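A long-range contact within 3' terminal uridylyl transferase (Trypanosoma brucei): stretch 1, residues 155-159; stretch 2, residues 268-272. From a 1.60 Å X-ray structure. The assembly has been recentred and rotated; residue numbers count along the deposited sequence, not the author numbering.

Stretch 1 (155-159) RRVGF
Stretch 2 268-272: KVQPA

The turn that closes a helix can pack against a distant strand largely through its own backbone, and this contact in the 3' terminal uridylyl transferase is of that kind: a glycine-terminated helix end lies against backbone and side-chain carbons of an extended segment, with no direct hydrogen bond between them, only a water bridge and van der Waals packing. The touching residues are at least 111 positions apart in sequence, and the two stretches together bury a modest 171 Å².

Arg 155 continues a helix that begins earlier in the chain, with phi/psi of -57/-40, followed by Arg 156 at -78/-17 and Val 157 at -99/3. Gly 158, at 119/2, is the first residue to leave helical angles, and its positive phi belongs to a Schellman motif, in which two bonds reach back into the last turn; one runs from Gly 158 N to Arg 155 O at 3.2 Å. Phe 159 then extends at -75/135. The other stretch continues a strand that begins earlier in the chain, running through Lys 268 (-127/152), Val 269 (-138/144) and Gln 270 (-157/170) to Pro 271 (-59/151), before Ala 272 turns at -64/-20. The two chains run in roughly the same direction, and their CA atoms come nearest at Gly 158 and Gln 270, 4.6 Å apart.

So close an approach suits a residue without a side chain. An ideal CB on Gly 158 would point toward the strand and lie 2.8 Å from Pro 271 CD, a clash, and 3.3 Å from Gln 270 CB; independently, the backbone angles would jam it against the preceding carbonyl oxygen. In its absence, Gly 158 CA rests 4.0 Å from Gln 270 CB and 4.3 Å from Pro 271 CD. The carbonyl before it also packs on carbon, with Val 157 O 3.5 Å from Pro 271 CD and 3.9 Å from Gln 270 CA. As a proline, Pro 271 has no amide hydrogen to offer this oxygen.

Polar chemistry appears beside this packing. Arg 156 O and Val 269 O approach to 3.2 Å, but both are acceptors and cannot bond to each other. A water instead links the backbones, donating to Arg 156 O at 2.6 Å and accepting from Val 269 N at 3.0 Å.

On the strand side, side-chain carbons complete the packing: Val 269 CG1 lies 4.0 Å from Arg 156 O. Val 157 (chi1 p) directs its CA-to-CB bond away from the strand, whereas those of Val 269 (chi1 p), Gln 270 (chi1 p, chi2 t, chi3 43°) and Pro 271 (C-gamma exo) point sideways. Arg 156 (chi1 m, chi2 t) also starts sideways, but its end leads away, and its NE is hydrogen-bonded elsewhere in the structure.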

ATOM      1  N   ARG A 155     -14.434  11.637 -15.925  1.00 14.00           N
ATOM      2  CA  ARG A 155     -14.320  12.022 -17.333  1.00 16.99           C
ATOM      3  C   ARG A 155     -14.896  13.434 -17.512  1.00 17.70           C
ATOM      4  O   ARG A 155     -14.323  14.258 -18.225  1.00 20.87           O
ATOM      5  CB  ARG A 155     -15.088  11.018 -18.211  1.00 18.22           C
ATOM      6  CG  ARG A 155     -14.961  11.220 -19.708  1.00 30.04           C
ATOM      7  CD  ARG A 155     -15.953  10.319 -20.463  1.00 39.68           C
ATOM      8  NE  ARG A 155     -16.804  11.091 -21.375  1.00 49.34           N
ATOM      9  CZ  ARG A 155     -17.922  11.723 -21.016  1.00 54.52           C
ATOM     10  NH1 ARG A 155     -18.335  11.689 -19.760  1.00 54.41           N
ATOM     11  NH2 ARG A 155     -18.628  12.394 -21.917  1.00 59.67           N
ATOM     12  N   ARG A 156     -16.000  13.724 -16.837  1.00 16.19           N
ATOM     13  CA  ARG A 156     -16.714  14.989 -17.072  1.00 19.22           C
ATOM     14  C   ARG A 156     -16.018  16.177 -16.388  1.00 23.19           C
ATOM     15  O   ARG A 156     -16.291  17.339 -16.701  1.00 29.40           O
ATOM     16  CB  ARG A 156     -18.167  14.900 -16.577  1.00 22.75           C
ATOM     17  CG  ARG A 156     -19.099  13.966 -17.358  1.00 23.47           C
ATOM     18  CD  ARG A 156     -20.554  14.104 -16.816  1.00 48.88           C
ATOM     19  NE  ARG A 156     -21.129  12.849 -16.305  1.00 51.89           N
ATOM     20  CZ  ARG A 156     -22.079  12.757 -15.363  1.00 46.47           C
ATOM     21  NH1 ARG A 156     -22.535  11.556 -14.975  1.00 36.84           N
ATOM     22  NH2 ARG A 156     -22.580  13.853 -14.796  1.00 47.11           N
ATOM     23  N   VAL A 157     -15.134  15.904 -15.438  1.00 17.75           N
ATOM     24  CA  VAL A 157     -14.394  16.996 -14.764  1.00 21.11           C
ATOM     25  C   VAL A 157     -12.999  17.140 -15.382  1.00 26.42           C
ATOM     26  O   VAL A 157     -12.196  17.966 -14.939  1.00 31.15           O
ATOM     27  CB  VAL A 157     -14.374  16.781 -13.210  1.00 26.28           C
ATOM     28  CG1 VAL A 157     -13.324  15.797 -12.780  1.00 20.90           C
ATOM     29  CG2 VAL A 157     -14.208  18.080 -12.460  1.00 31.49           C
ATOM     30  N   GLY A 158     -12.720  16.351 -16.419  1.00 22.89           N
ATOM     31  CA  GLY A 158     -11.513  16.504 -17.215  1.00 26.02           C
ATOM     32  C   GLY A 158     -10.517  15.356 -17.272  1.00 24.28           C
ATOM     33  O   GLY A 158      -9.467  15.473 -17.907  1.00 29.08           O
ATOM     34  N   PHE A 159     -10.816  14.235 -16.621  1.00 19.59           N
ATOM     35  CA  PHE A 159      -9.915  13.085 -16.735  1.00 19.40           C
ATOM     36  C   PHE A 159     -10.078  12.436 -18.101  1.00 24.59           C
ATOM     37  O   PHE A 159     -11.200  12.246 -18.564  1.00 26.40           O
ATOM     38  CB  PHE A 159     -10.153  12.073 -15.611  1.00 14.15           C
ATOM     39  CG  PHE A 159      -9.630  12.538 -14.268  1.00 13.85           C
ATOM     40  CD1 PHE A 159     -10.340  13.467 -13.513  1.00 14.31           C
ATOM     41  CD2 PHE A 159      -8.407  12.073 -13.778  1.00 14.78           C
ATOM     42  CE1 PHE A 159      -9.854  13.901 -12.281  1.00 13.60           C
ATOM     43  CE2 PHE A 159      -7.907  12.518 -12.557  1.00 14.93           C
ATOM     44  CZ  PHE A 159      -8.630  13.441 -11.803  1.00 14.59           C
ATOM     45  N   LYS A 268     -19.696  22.363 -20.421  1.00 18.27           N
ATOM     46  CA  LYS A 268     -18.731  21.321 -20.083  1.00 17.84           C
ATOM     47  C   LYS A 268     -17.584  22.045 -19.400  1.00 18.47           C
ATOM     48  O   LYS A 268     -17.365  23.234 -19.675  1.00 22.87           O
ATOM     49  CB  LYS A 268     -18.213  20.656 -21.346  1.00 23.44           C
ATOM     50  CG  LYS A 268     -19.276  19.905 -22.144  1.00 30.48           C
ATOM     51  CD  LYS A 268     -18.652  19.262 -23.389  1.00 36.86           C
ATOM     52  CE  LYS A 268     -19.309  17.923 -23.705  1.00 43.80           C
ATOM     53  NZ  LYS A 268     -20.777  18.070 -23.849  1.00 45.03           N
ATOM     54  N   VAL A 269     -16.877  21.357 -18.512  1.00 17.00           N
ATOM     55  CA  VAL A 269     -15.841  22.029 -17.715  1.00 16.86           C
ATOM     56  C   VAL A 269     -14.600  21.162 -17.607  1.00 25.92           C
ATOM     57  O   VAL A 269     -14.679  19.927 -17.531  1.00 28.02           O
ATOM     58  CB  VAL A 269     -16.378  22.395 -16.312  1.00 19.24           C
ATOM     59  CG1 VAL A 269     -16.695  21.125 -15.530  1.00 21.95           C
ATOM     60  CG2 VAL A 269     -15.358  23.245 -15.517  1.00 18.56           C
ATOM     61  N   GLN A 270     -13.435  21.802 -17.615  1.00 22.15           N
ATOM     62  CA  GLN A 270     -12.211  21.073 -17.309  1.00 23.30           C
ATOM     63  C   GLN A 270     -11.165  22.063 -16.825  1.00 23.47           C
ATOM     64  O   GLN A 270     -11.395  23.264 -16.874  1.00 20.13           O
ATOM     65  CB  GLN A 270     -11.727  20.304 -18.532  1.00 26.69           C
ATOM     66  CG  GLN A 270     -11.327  21.134 -19.712  1.00 30.89           C
ATOM     67  CD  GLN A 270     -10.972  20.236 -20.884  1.00 46.63           C
ATOM     68  OE1 GLN A 270     -11.673  19.255 -21.147  1.00 50.44           O
ATOM     69  NE2 GLN A 270      -9.870  20.540 -21.569  1.00 49.58           N
ATOM     70  N   PRO A 271     -10.029  21.571 -16.306  1.00 21.12           N
ATOM     71  CA  PRO A 271      -9.006  22.548 -15.901  1.00 17.45           C
ATOM     72  C   PRO A 271      -8.561  23.417 -17.074  1.00 21.04           C
ATOM     73  O   PRO A 271      -8.606  22.968 -18.226  1.00 23.01           O
ATOM     74  CB  PRO A 271      -7.851  21.660 -15.446  1.00 18.79           C
ATOM     75  CG  PRO A 271      -8.549  20.382 -14.949  1.00 19.97           C
ATOM     76  CD  PRO A 271      -9.669  20.187 -15.921  1.00 20.09           C
ATOM     77  N   ALA A 272      -8.143  24.652 -16.783  1.00 20.51           N
ATOM     78  CA  ALA A 272      -7.750  25.592 -17.828  1.00 22.82           C
ATOM     79  C   ALA A 272      -6.513  25.137 -18.610  1.00 26.72           C
ATOM     80  O   ALA A 272      -6.296  25.577 -19.731  1.00 30.69           O
ATOM     81  CB  ALA A 272      -7.531  26.987 -17.234  1.00 25.95           C
TER
HETATM   82  O   HOH W   1     -17.953  18.606 -18.275  1.00 23.51           O